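Local structure of acyl-CoA dehydrogenase (Geobacillus kaustophilus, 2PG0) at residues Y152-Q157 / Q221-P226; Q157-T162 / T215-F220. The protein is an FAD-dependent acyl-CoA dehydrogenase, a flavoenzyme that probably introduces a double bond at the alpha-beta position of thioester-bound acyl chains. All blocks are in the same frame, centred on the assembly; numbering follows the deposited sequence.

Contact 1: Y152-Q157 / Q221-P226; sequences YIVNGQ and QDAKVP
Asn155 and Asp222 show how a side-chain pair can continue a ladder of backbone bonds where the partner chain turns a corner. Asp222 N donates to Asn155 OD1 over 2.8 Å, and Asn155 ND2 returns a bond of 3.0 Å to Asp222 OD1. Amide and carboxylate planes stand 90° apart: the ND2 bond lies in the amide plane but meets OD1 from above the carboxylate. On both residues CG lies anti to the carbonyl carbon (chi1 -79° for Asn155), which brings the two flat groups together. An alanine in place of Asn155 would probably leave Asp222 N without its acceptor and the Asp222 carboxylate without its amide donor, that carboxylate then being freer to turn.

Asp222 and Ala223 both face Val154, a G1 beta bulge, and Asp222 has the positive phi (50°) of its first position. In the backbone ladder, Val154 and Ala223 form one antiparallel hydrogen-bonded pair and Tyr152 and Val225 the next, with Tyr152 N to Val225 O at 2.6 Å; Ile153 and Lys224 make the non-hydrogen-bonded pair between them.

The apolar contacts across the strands lie on the face of Val154, Ala223 and Val225. Val154 CB packs on Ala223 CB at 3.7 Å, while Val154 CG2 meets Val225 CG2 at 3.8 Å. On the other face the methyl Ile153 CG2 rests 3.5 Å from a carboxylate oxygen, Asp222 OD1.

Away from the annotated sites, the contact belongs to the beta-rich middle domain of the acyl-CoA dehydrogenase fold. Tyr152, Val154 and Val225 all pack on Leu190 of strand 187-193, and the Tyr152 hydroxyl is hydrogen-bonded to Glu234. Strand 144-148 borders 152-157 through backbone bonds of Ile153 with Val146 and Asn155 with Thr144.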
ATOM      1  N   TYR A 152      10.840  47.699 -18.123  1.00 28.43           N
ATOM      2  CA  TYR A 152       9.672  46.828 -18.140  1.00 27.50           C
ATOM      3  C   TYR A 152       8.763  47.242 -16.991  1.00 26.81           C
ATOM      4  O   TYR A 152       9.219  47.386 -15.853  1.00 26.88           O
ATOM      5  CB  TYR A 152      10.069  45.364 -17.950  1.00 27.36           C
ATOM      6  CG  TYR A 152      10.683  44.710 -19.159  1.00 26.89           C
ATOM      7  CD1 TYR A 152       9.880  44.221 -20.191  1.00 26.99           C
ATOM      8  CD2 TYR A 152      12.061  44.558 -19.266  1.00 26.45           C
ATOM      9  CE1 TYR A 152      10.437  43.614 -21.304  1.00 26.99           C
ATOM     10  CE2 TYR A 152      12.630  43.949 -20.375  1.00 26.32           C
ATOM     11  CZ  TYR A 152      11.809  43.481 -21.388  1.00 27.07           C
ATOM     12  OH  TYR A 152      12.362  42.873 -22.485  1.00 27.76           O
ATOM     13  N   ILE A 153       7.485  47.447 -17.292  1.00 25.60           N
ATOM     14  CA  ILE A 153       6.502  47.734 -16.257  1.00 24.48           C
ATOM     15  C   ILE A 153       5.861  46.404 -15.854  1.00 23.96           C
ATOM     16  O   ILE A 153       5.181  45.765 -16.665  1.00 23.55           O
ATOM     17  CB  ILE A 153       5.427  48.759 -16.720  1.00 24.38           C
ATOM     18  CG1 ILE A 153       6.062  50.037 -17.312  1.00 24.85           C
ATOM     19  CG2 ILE A 153       4.459  49.079 -15.579  1.00 24.18           C
ATOM     20  CD1 ILE A 153       7.154  50.691 -16.467  1.00 25.82           C
ATOM     21  N   VAL A 154       6.107  45.989 -14.611  1.00 23.32           N
ATOM     22  CA  VAL A 154       5.704  44.655 -14.150  1.00 22.59           C
ATOM     23  C   VAL A 154       4.483  44.705 -13.228  1.00 22.17           C
ATOM     24  O   VAL A 154       4.442  45.462 -12.250  1.00 21.70           O
ATOM     25  CB  VAL A 154       6.877  43.887 -13.470  1.00 22.73           C
ATOM     26  CG1 VAL A 154       6.466  42.453 -13.122  1.00 22.58           C
ATOM     27  CG2 VAL A 154       8.099  43.870 -14.371  1.00 22.42           C
ATOM     28  N   ASN A 155       3.488  43.892 -13.568  1.00 21.73           N
ATOM     29  CA  ASN A 155       2.274  43.782 -12.785  1.00 21.37           C
ATOM     30  C   ASN A 155       1.923  42.323 -12.555  1.00 21.13           C
ATOM     31  O   ASN A 155       1.864  41.536 -13.498  1.00 21.09           O
ATOM     32  CB  ASN A 155       1.123  44.503 -13.482  1.00 21.48           C
ATOM     33  CG  ASN A 155       1.178  45.995 -13.284  1.00 21.19           C
ATOM     34  OD1 ASN A 155       0.865  46.498 -12.209  1.00 21.60           O
ATOM     35  ND2 ASN A 155       1.576  46.717 -14.329  1.00 22.18           N
ATOM     36  N   GLY A 156       1.704  41.959 -11.301  1.00 20.90           N
ATOM     37  CA  GLY A 156       1.382  40.574 -10.984  1.00 20.45           C
ATOM     38  C   GLY A 156       1.695  40.208  -9.555  1.00 20.11           C
ATOM     39  O   GLY A 156       2.086  41.054  -8.754  1.00 19.86           O
ATOM     40  N   GLN A 157       1.502  38.934  -9.243  1.00 19.88           N
ATOM     41  CA  GLN A 157       1.695  38.428  -7.899  1.00 19.91           C
ATOM     42  C   GLN A 157       2.306  37.044  -8.014  1.00 19.22           C
ATOM     43  O   GLN A 157       1.906  36.240  -8.864  1.00 18.61           O
ATOM     44  CB  GLN A 157       0.359  38.382  -7.151  1.00 20.12           C
ATOM     45  CG  GLN A 157       0.431  37.886  -5.710  1.00 21.50           C
ATOM     46  CD  GLN A 157      -0.913  37.958  -4.995  1.00 21.85           C
ATOM     47  OE1 GLN A 157      -1.789  38.731  -5.378  1.00 26.16           O
ATOM     48  NE2 GLN A 157      -1.070  37.164  -3.941  1.00 24.05           N
ATOM     49  N   GLN A 221       3.283  46.010  -8.506  1.00 24.71           N
ATOM     50  CA  GLN A 221       2.285  47.004  -8.876  1.00 26.21           C
ATOM     51  C   GLN A 221       2.997  48.102  -9.659  1.00 26.38           C
ATOM     52  O   GLN A 221       3.624  48.992  -9.076  1.00 26.55           O
ATOM     53  CB  GLN A 221       1.569  47.542  -7.628  1.00 26.20           C
ATOM     54  CG  GLN A 221       0.735  46.460  -6.908  1.00 27.81           C
ATOM     55  CD  GLN A 221       0.328  46.819  -5.483  1.00 28.32           C
ATOM     56  OE1 GLN A 221       0.651  46.088  -4.537  1.00 29.99           O
ATOM     57  NE2 GLN A 221      -0.395  47.934  -5.321  1.00 30.47           N
ATOM     58  N   ASP A 222       2.915  47.999 -10.987  1.00 26.76           N
ATOM     59  CA  ASP A 222       3.664  48.852 -11.917  1.00 27.26           C
ATOM     60  C   ASP A 222       5.149  48.914 -11.568  1.00 27.20           C
ATOM     61  O   ASP A 222       5.735  49.997 -11.486  1.00 27.37           O
ATOM     62  CB  ASP A 222       3.061  50.257 -11.988  1.00 27.41           C
ATOM     63  CG  ASP A 222       1.688  50.261 -12.625  1.00 28.67           C
ATOM     64  OD1 ASP A 222       1.543  49.705 -13.740  1.00 29.22           O
ATOM     65  OD2 ASP A 222       0.758  50.811 -12.001  1.00 30.20           O
ATOM     66  N   ALA A 223       5.739  47.741 -11.359  1.00 27.05           N
ATOM     67  CA  ALA A 223       7.143  47.633 -10.985  1.00 27.01           C
ATOM     68  C   ALA A 223       8.001  48.105 -12.143  1.00 26.95           C
ATOM     69  O   ALA A 223       7.855  47.621 -13.266  1.00 26.33           O
ATOM     70  CB  ALA A 223       7.480  46.204 -10.611  1.00 26.87           C
ATOM     71  N   LYS A 224       8.882  49.064 -11.861  1.00 27.10           N
ATOM     72  CA  LYS A 224       9.732  49.670 -12.885  1.00 27.64           C
ATOM     73  C   LYS A 224      11.088  48.970 -12.909  1.00 27.09           C
ATOM     74  O   LYS A 224      11.968  49.270 -12.098  1.00 27.24           O
ATOM     75  CB  LYS A 224       9.892  51.175 -12.621  1.00 27.48           C
ATOM     76  CG  LYS A 224      10.226  51.997 -13.856  1.00 28.79           C
ATOM     77  CD  LYS A 224      10.521  53.459 -13.503  1.00 29.25           C
ATOM     78  CE  LYS A 224      10.815  54.295 -14.752  1.00 31.98           C
ATOM     79  NZ  LYS A 224       9.659  54.331 -15.707  1.00 32.97           N
ATOM     80  N   VAL A 225      11.240  48.028 -13.834  1.00 26.70           N
ATOM     81  CA  VAL A 225      12.440  47.197 -13.912  1.00 26.56           C
ATOM     82  C   VAL A 225      13.252  47.554 -15.156  1.00 26.38           C
ATOM     83  O   VAL A 225      12.718  47.513 -16.265  1.00 26.30           O
ATOM     84  CB  VAL A 225      12.080  45.679 -13.933  1.00 26.49           C
ATOM     85  CG1 VAL A 225      13.339  44.819 -13.926  1.00 26.39           C
ATOM     86  CG2 VAL A 225      11.189  45.317 -12.754  1.00 26.30           C
ATOM     87  N   PRO A 226      14.547  47.906 -14.982  1.00 26.57           N
ATOM     88  CA  PRO A 226      15.397  48.213 -16.138  1.00 26.63           C
ATOM     89  C   PRO A 226      15.381  47.092 -17.172  1.00 26.71           C
ATOM     90  O   PRO A 226      15.427  45.915 -16.808  1.00 26.79           O
ATOM     91  CB  PRO A 226      16.800  48.330 -15.524  1.00 26.65           C
ATOM     92  CG  PRO A 226      16.566  48.714 -14.119  1.00 26.71           C
ATOM     93  CD  PRO A 226      15.285  48.036 -13.711  1.00 26.52           C
TER

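Contact 2: Q157-T162 / T215-F220. With FAD (flavin-adenine dinucleotide), chain C.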
ATOM      1  N   GLN A 157       1.502  38.934  -9.243  1.00 19.88           N
ATOM      2  CA  GLN A 157       1.695  38.428  -7.899  1.00 19.91           C
ATOM      3  C   GLN A 157       2.306  37.044  -8.014  1.00 19.22           C
ATOM      4  O   GLN A 157       1.906  36.240  -8.864  1.00 18.61           O
ATOM      5  CB  GLN A 157       0.359  38.382  -7.151  1.00 20.12           C
ATOM      6  CG  GLN A 157       0.431  37.886  -5.710  1.00 21.50           C
ATOM      7  CD  GLN A 157      -0.913  37.958  -4.995  1.00 21.85           C
ATOM      8  OE1 GLN A 157      -1.789  38.731  -5.378  1.00 26.16           O
ATOM      9  NE2 GLN A 157      -1.070  37.164  -3.941  1.00 24.05           N
ATOM     10  N   LYS A 158       3.307  36.797  -7.177  1.00 18.55           N
ATOM     11  CA  LYS A 158       3.967  35.505  -7.102  1.00 17.91           C
ATOM     12  C   LYS A 158       3.779  34.966  -5.699  1.00 17.45           C
ATOM     13  O   LYS A 158       3.716  35.732  -4.742  1.00 17.42           O
ATOM     14  CB  LYS A 158       5.456  35.632  -7.446  1.00 17.98           C
ATOM     15  CG  LYS A 158       5.733  36.092  -8.881  1.00 18.23           C
ATOM     16  CD  LYS A 158       5.332  35.030  -9.889  1.00 18.17           C
ATOM     17  CE  LYS A 158       5.673  35.431 -11.305  1.00 17.94           C
ATOM     18  NZ  LYS A 158       5.083  34.467 -12.283  1.00 18.67           N
ATOM     19  N   THR A 159       3.684  33.648  -5.576  1.00 16.99           N
ATOM     20  CA  THR A 159       3.295  33.052  -4.308  1.00 16.94           C
ATOM     21  C   THR A 159       4.231  31.900  -3.931  1.00 16.19           C
ATOM     22  O   THR A 159       4.838  31.280  -4.807  1.00 15.43           O
ATOM     23  CB  THR A 159       1.814  32.592  -4.355  1.00 17.57           C
ATOM     24  OG1 THR A 159       1.395  32.124  -3.063  1.00 20.87           O
ATOM     25  CG2 THR A 159       1.642  31.494  -5.364  1.00 17.66           C
ATOM     26  N   PHE A 160       4.339  31.646  -2.626  1.00 15.46           N
ATOM     27  CA  PHE A 160       5.210  30.598  -2.071  1.00 15.21           C
ATOM     28  C   PHE A 160       6.699  30.768  -2.417  1.00 14.65           C
ATOM     29  O   PHE A 160       7.389  29.780  -2.685  1.00 15.15           O
ATOM     30  CB  PHE A 160       4.784  29.197  -2.537  1.00 15.23           C
ATOM     31  CG  PHE A 160       3.324  28.891  -2.372  1.00 15.19           C
ATOM     32  CD1 PHE A 160       2.709  28.967  -1.129  1.00 15.90           C
ATOM     33  CD2 PHE A 160       2.578  28.458  -3.466  1.00 15.60           C
ATOM     34  CE1 PHE A 160       1.350  28.659  -0.981  1.00 16.61           C
ATOM     35  CE2 PHE A 160       1.227  28.145  -3.328  1.00 15.93           C
ATOM     36  CZ  PHE A 160       0.617  28.241  -2.086  1.00 16.76           C
ATOM     37  N   ILE A 161       7.214  31.991  -2.395  1.00 13.74           N
ATOM     38  CA  ILE A 161       8.586  32.207  -2.862  1.00 12.95           C
ATOM     39  C   ILE A 161       9.615  31.937  -1.754  1.00 13.03           C
ATOM     40  O   ILE A 161       9.644  32.625  -0.732  1.00 13.40           O
ATOM     41  CB  ILE A 161       8.771  33.627  -3.490  1.00 12.87           C
ATOM     42  CG1 ILE A 161       7.783  33.836  -4.653  1.00 12.86           C
ATOM     43  CG2 ILE A 161      10.244  33.857  -3.934  1.00 12.21           C
ATOM     44  CD1 ILE A 161       7.670  32.661  -5.654  1.00 11.94           C
ATOM     45  N   THR A 162      10.439  30.918  -1.969  1.00 12.60           N
ATOM     46  CA  THR A 162      11.515  30.547  -1.035  1.00 12.86           C
ATOM     47  C   THR A 162      12.541  31.696  -1.010  1.00 12.74           C
ATOM     48  O   THR A 162      12.804  32.305  -2.051  1.00 12.68           O
ATOM     49  CB  THR A 162      12.161  29.218  -1.474  1.00 12.85           C
ATOM     50  OG1 THR A 162      11.169  28.182  -1.452  1.00 13.88           O
ATOM     51  CG2 THR A 162      13.314  28.811  -0.544  1.00 13.00           C
ATOM     52  N   THR A 215       9.399  32.021   3.548  1.00 15.25           N
ATOM     53  CA  THR A 215       8.542  31.921   2.372  1.00 15.17           C
ATOM     54  C   THR A 215       7.568  33.084   2.368  1.00 15.27           C
ATOM     55  O   THR A 215       6.968  33.395   3.398  1.00 15.98           O
ATOM     56  CB  THR A 215       7.734  30.609   2.372  1.00 15.00           C
ATOM     57  OG1 THR A 215       8.549  29.539   2.858  1.00 14.70           O
ATOM     58  CG2 THR A 215       7.254  30.289   0.958  1.00 14.98           C
ATOM     59  N   ALA A 216       7.416  33.731   1.215  1.00 15.83           N
ATOM     60  CA  ALA A 216       6.554  34.905   1.112  1.00 16.13           C
ATOM     61  C   ALA A 216       5.981  35.104  -0.283  1.00 16.18           C
ATOM     62  O   ALA A 216       6.489  34.558  -1.269  1.00 15.95           O
ATOM     63  CB  ALA A 216       7.308  36.169   1.562  1.00 16.09           C
ATOM     64  N   GLU A 217       4.917  35.899  -0.350  1.00 16.43           N
ATOM     65  CA  GLU A 217       4.364  36.331  -1.627  1.00 16.92           C
ATOM     66  C   GLU A 217       5.087  37.597  -2.072  1.00 16.92           C
ATOM     67  O   GLU A 217       5.580  38.361  -1.235  1.00 16.73           O
ATOM     68  CB  GLU A 217       2.862  36.600  -1.512  1.00 17.17           C
ATOM     69  CG  GLU A 217       2.029  35.368  -1.177  1.00 18.86           C
ATOM     70  CD  GLU A 217       0.547  35.597  -1.404  1.00 22.48           C
ATOM     71  OE1 GLU A 217      -0.078  36.337  -0.612  1.00 23.50           O
ATOM     72  OE2 GLU A 217       0.005  35.030  -2.378  1.00 24.94           O
ATOM     73  N   LEU A 218       5.153  37.801  -3.386  1.00 17.11           N
ATOM     74  CA  LEU A 218       5.757  38.998  -3.969  1.00 17.38           C
ATOM     75  C   LEU A 218       4.703  39.727  -4.781  1.00 18.24           C
ATOM     76  O   LEU A 218       3.902  39.094  -5.466  1.00 18.08           O
ATOM     77  CB  LEU A 218       6.945  38.636  -4.866  1.00 17.11           C
ATOM     78  CG  LEU A 218       8.098  37.840  -4.234  1.00 16.72           C
ATOM     79  CD1 LEU A 218       9.144  37.489  -5.280  1.00 17.69           C
ATOM     80  CD2 LEU A 218       8.739  38.585  -3.062  1.00 16.14           C
ATOM     81  N   PHE A 219       4.720  41.057  -4.707  1.00 18.98           N
ATOM     82  CA  PHE A 219       3.727  41.884  -5.387  1.00 19.89           C
ATOM     83  C   PHE A 219       4.410  42.884  -6.305  1.00 20.76           C
ATOM     84  O   PHE A 219       5.366  43.557  -5.907  1.00 20.54           O
ATOM     85  CB  PHE A 219       2.846  42.605  -4.368  1.00 19.93           C
ATOM     86  CG  PHE A 219       2.133  41.676  -3.422  1.00 20.66           C
ATOM     87  CD1 PHE A 219       0.938  41.064  -3.795  1.00 21.04           C
ATOM     88  CD2 PHE A 219       2.655  41.412  -2.157  1.00 22.24           C
ATOM     89  CE1 PHE A 219       0.272  40.197  -2.916  1.00 21.32           C
ATOM     90  CE2 PHE A 219       1.996  40.543  -1.274  1.00 21.88           C
ATOM     91  CZ  PHE A 219       0.803  39.935  -1.663  1.00 21.18           C
ATOM     92  N   PHE A 220       3.920  42.955  -7.538  1.00 21.38           N
ATOM     93  CA  PHE A 220       4.431  43.890  -8.524  1.00 22.70           C
ATOM     94  C   PHE A 220       3.266  44.761  -8.963  1.00 23.65           C
ATOM     95  O   PHE A 220       2.353  44.292  -9.658  1.00 23.57           O
ATOM     96  CB  PHE A 220       5.056  43.148  -9.714  1.00 22.45           C
ATOM     97  CG  PHE A 220       6.123  42.146  -9.323  1.00 22.41           C
ATOM     98  CD1 PHE A 220       7.434  42.556  -9.083  1.00 22.35           C
ATOM     99  CD2 PHE A 220       5.814  40.793  -9.192  1.00 22.13           C
ATOM    100  CE1 PHE A 220       8.418  41.634  -8.719  1.00 22.43           C
ATOM    101  CE2 PHE A 220       6.791  39.865  -8.829  1.00 22.38           C
ATOM    102  CZ  PHE A 220       8.094  40.285  -8.590  1.00 22.07           C
TER
HETATM  103  PA  FAD C 401      -1.976  23.279  -8.183  1.00 16.28           P
HETATM  104  O1A FAD C 401      -3.177  24.170  -8.088  1.00 16.08           O
HETATM  105  O2A FAD C 401      -1.198  23.450  -9.464  1.00 15.14           O
HETATM  106  O5B FAD C 401      -2.438  21.740  -8.006  1.00 15.35           O
HETATM  107  C5B FAD C 401      -3.222  21.348  -6.889  1.00 17.28           C
HETATM  108  C4B FAD C 401      -3.332  19.823  -6.897  1.00 17.60           C
HETATM  109  O4B FAD C 401      -3.934  19.414  -8.115  1.00 18.70           O
HETATM  110  C3B FAD C 401      -1.950  19.173  -6.844  1.00 17.89           C
HETATM  111  O3B FAD C 401      -1.984  17.991  -6.073  1.00 19.40           O
HETATM  112  C2B FAD C 401      -1.683  18.794  -8.281  1.00 18.21           C
HETATM  113  O2B FAD C 401      -0.762  17.727  -8.418  1.00 18.29           O
HETATM  114  C1B FAD C 401      -3.098  18.463  -8.757  1.00 18.42           C
HETATM  115  N9A FAD C 401      -3.172  18.527 -10.228  1.00 19.15           N
HETATM  116  C8A FAD C 401      -3.066  19.641 -11.025  1.00 19.14           C
HETATM  117  N7A FAD C 401      -3.164  19.253 -12.315  1.00 18.84           N
HETATM  118  C5A FAD C 401      -3.329  17.911 -12.351  1.00 19.24           C
HETATM  119  C6A FAD C 401      -3.481  17.012 -13.400  1.00 19.20           C
HETATM  120  N6A FAD C 401      -3.353  17.431 -14.663  1.00 20.03           N
HETATM  121  N1A FAD C 401      -3.627  15.667 -13.121  1.00 19.34           N
HETATM  122  C2A FAD C 401      -3.631  15.209 -11.816  1.00 19.38           C
HETATM  123  N3A FAD C 401      -3.493  16.108 -10.773  1.00 18.46           N
HETATM  124  C4A FAD C 401      -3.337  17.438 -11.041  1.00 19.67           C
HETATM  125  N1  FAD C 401       7.223  28.310  -6.442  1.00 18.09           N
HETATM  126  C2  FAD C 401       8.181  29.093  -7.062  1.00 18.90           C
HETATM  127  O2  FAD C 401       7.997  29.480  -8.219  1.00 18.51           O
HETATM  128  N3  FAD C 401       9.336  29.451  -6.379  1.00 18.29           N
HETATM  129  C4  FAD C 401       9.530  29.030  -5.079  1.00 18.71           C
HETATM  130  O4  FAD C 401      10.553  29.365  -4.476  1.00 18.17           O
HETATM  131  C4X FAD C 401       8.568  28.228  -4.457  1.00 18.78           C
HETATM  132  N5  FAD C 401       8.752  27.794  -3.154  1.00 19.05           N
HETATM  133  C5X FAD C 401       7.791  27.027  -2.521  1.00 18.40           C
HETATM  134  C6  FAD C 401       7.998  26.630  -1.205  1.00 18.25           C
HETATM  135  C7  FAD C 401       7.041  25.851  -0.560  1.00 18.35           C
HETATM  136  C7M FAD C 401       7.317  25.438   0.858  1.00 18.85           C
HETATM  137  C8  FAD C 401       5.868  25.474  -1.242  1.00 18.63           C
HETATM  138  C8M FAD C 401       4.793  24.636  -0.610  1.00 18.79           C
HETATM  139  C9  FAD C 401       5.664  25.881  -2.554  1.00 18.35           C
HETATM  140  C9A FAD C 401       6.626  26.657  -3.209  1.00 18.58           C
HETATM  141  N10 FAD C 401       6.444  27.066  -4.532  1.00 18.76           N
HETATM  142  C10 FAD C 401       7.403  27.867  -5.145  1.00 18.31           C
HETATM  143  C1' FAD C 401       5.244  26.625  -5.343  1.00 17.78           C
HETATM  144  C2' FAD C 401       5.164  25.130  -5.696  1.00 18.76           C
HETATM  145  O2' FAD C 401       6.042  24.750  -6.736  1.00 19.27           O
HETATM  146  C3' FAD C 401       3.723  24.848  -6.109  1.00 17.65           C
HETATM  147  O3' FAD C 401       2.965  24.804  -4.919  1.00 16.65           O
HETATM  148  C4' FAD C 401       3.525  23.553  -6.912  1.00 18.20           C
HETATM  149  O4' FAD C 401       4.111  23.632  -8.198  1.00 19.08           O
HETATM  150  C5' FAD C 401       2.047  23.197  -7.069  1.00 18.24           C
HETATM  151  O5' FAD C 401       1.308  24.299  -7.564  1.00 18.52           O
HETATM  152  P   FAD C 401      -0.017  24.762  -6.783  1.00 18.68           P
HETATM  153  O1P FAD C 401       0.283  24.968  -5.320  1.00 18.78           O
HETATM  154  O2P FAD C 401      -0.578  26.000  -7.425  1.00 18.36           O
HETATM  155  O3P FAD C 401      -1.038  23.513  -6.893  1.00 17.05           O
HETATM  156  O   HOH W   1      10.301  28.217   1.443  1.00 17.05           O
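Gln157 reaches across to Phe219 and Glu217 with its chain fully extended, CG anti to the backbone N (chi1 -179°). Gln157 CB lies 4.0 Å from Leu218 O. Gln157 CG runs beside the Phe219 ring, 3.6 Å from Phe219 CE1, and Gln157 CD comes closer to Phe219 CE1 at 3.3 Å, the amide turned 54° to the ring. Gln157 OE1 also lies near Phe219 CE1, while Gln157 NE2 donates to Glu217 OE2 over 2.9 Å. That bond is bent, 139° at the hydrogen, and meets the carboxylate from above its plane.

Along the backbone, Lys158 and Leu218 form an antiparallel hydrogen-bonded pair, as do Ile161 and Ala216. The register slips by one residue between these pairs, a beta bulge at Phe160, where the strand turns a corner toward the flavin. On the side opposite Gln157, the side chains of Ile161 and Leu218 cross at about a right angle, Ile161 CG1 lying 3.9 Å from Leu218 CD1. The Lys158 chain bends at chi2 and carries its amine away to a salt bridge with Glu131, and Tyr347 of the second subunit meets the Phe160 ring edge-to-face.

Past the bulge the chain addresses the isoalloxazine. Thr162 N donates to FAD O4 at 3.0 Å, and Thr162 OG1 donates to FAD N5, also at 3.0 Å. A water that donates to Thr162 OG1 is hydrogen-bonded to Thr215 OG1, tying the neighbouring segment into this site. Two donors from one residue thus engage N5 and O4; since N5 receives hydride in acyl-CoA dehydrogenases, these bonds would be expected to polarise the flavin toward reduction.

In the fold
Contacts 1 and 2 divide one long strand, 151-161, between two successive partners. Their centres are 14 Å apart and Gln157 belongs to both. Along the chain 152-157 and 157-162 come first; the chain later returns through 215-220 and then 221-226, so the pairing of contact 2 lies within that of contact 1. The corner at 221 and 222 separates strands 216-220 and 223-226, and a probable hydrogen bond from Phe220 N to Gly156 O joins the two contacts there. Both belong to the middle domain, with contact 1 farther from the centre of the chain and contact 2 at the FAD, so a single strand links the domain's periphery to the flavin.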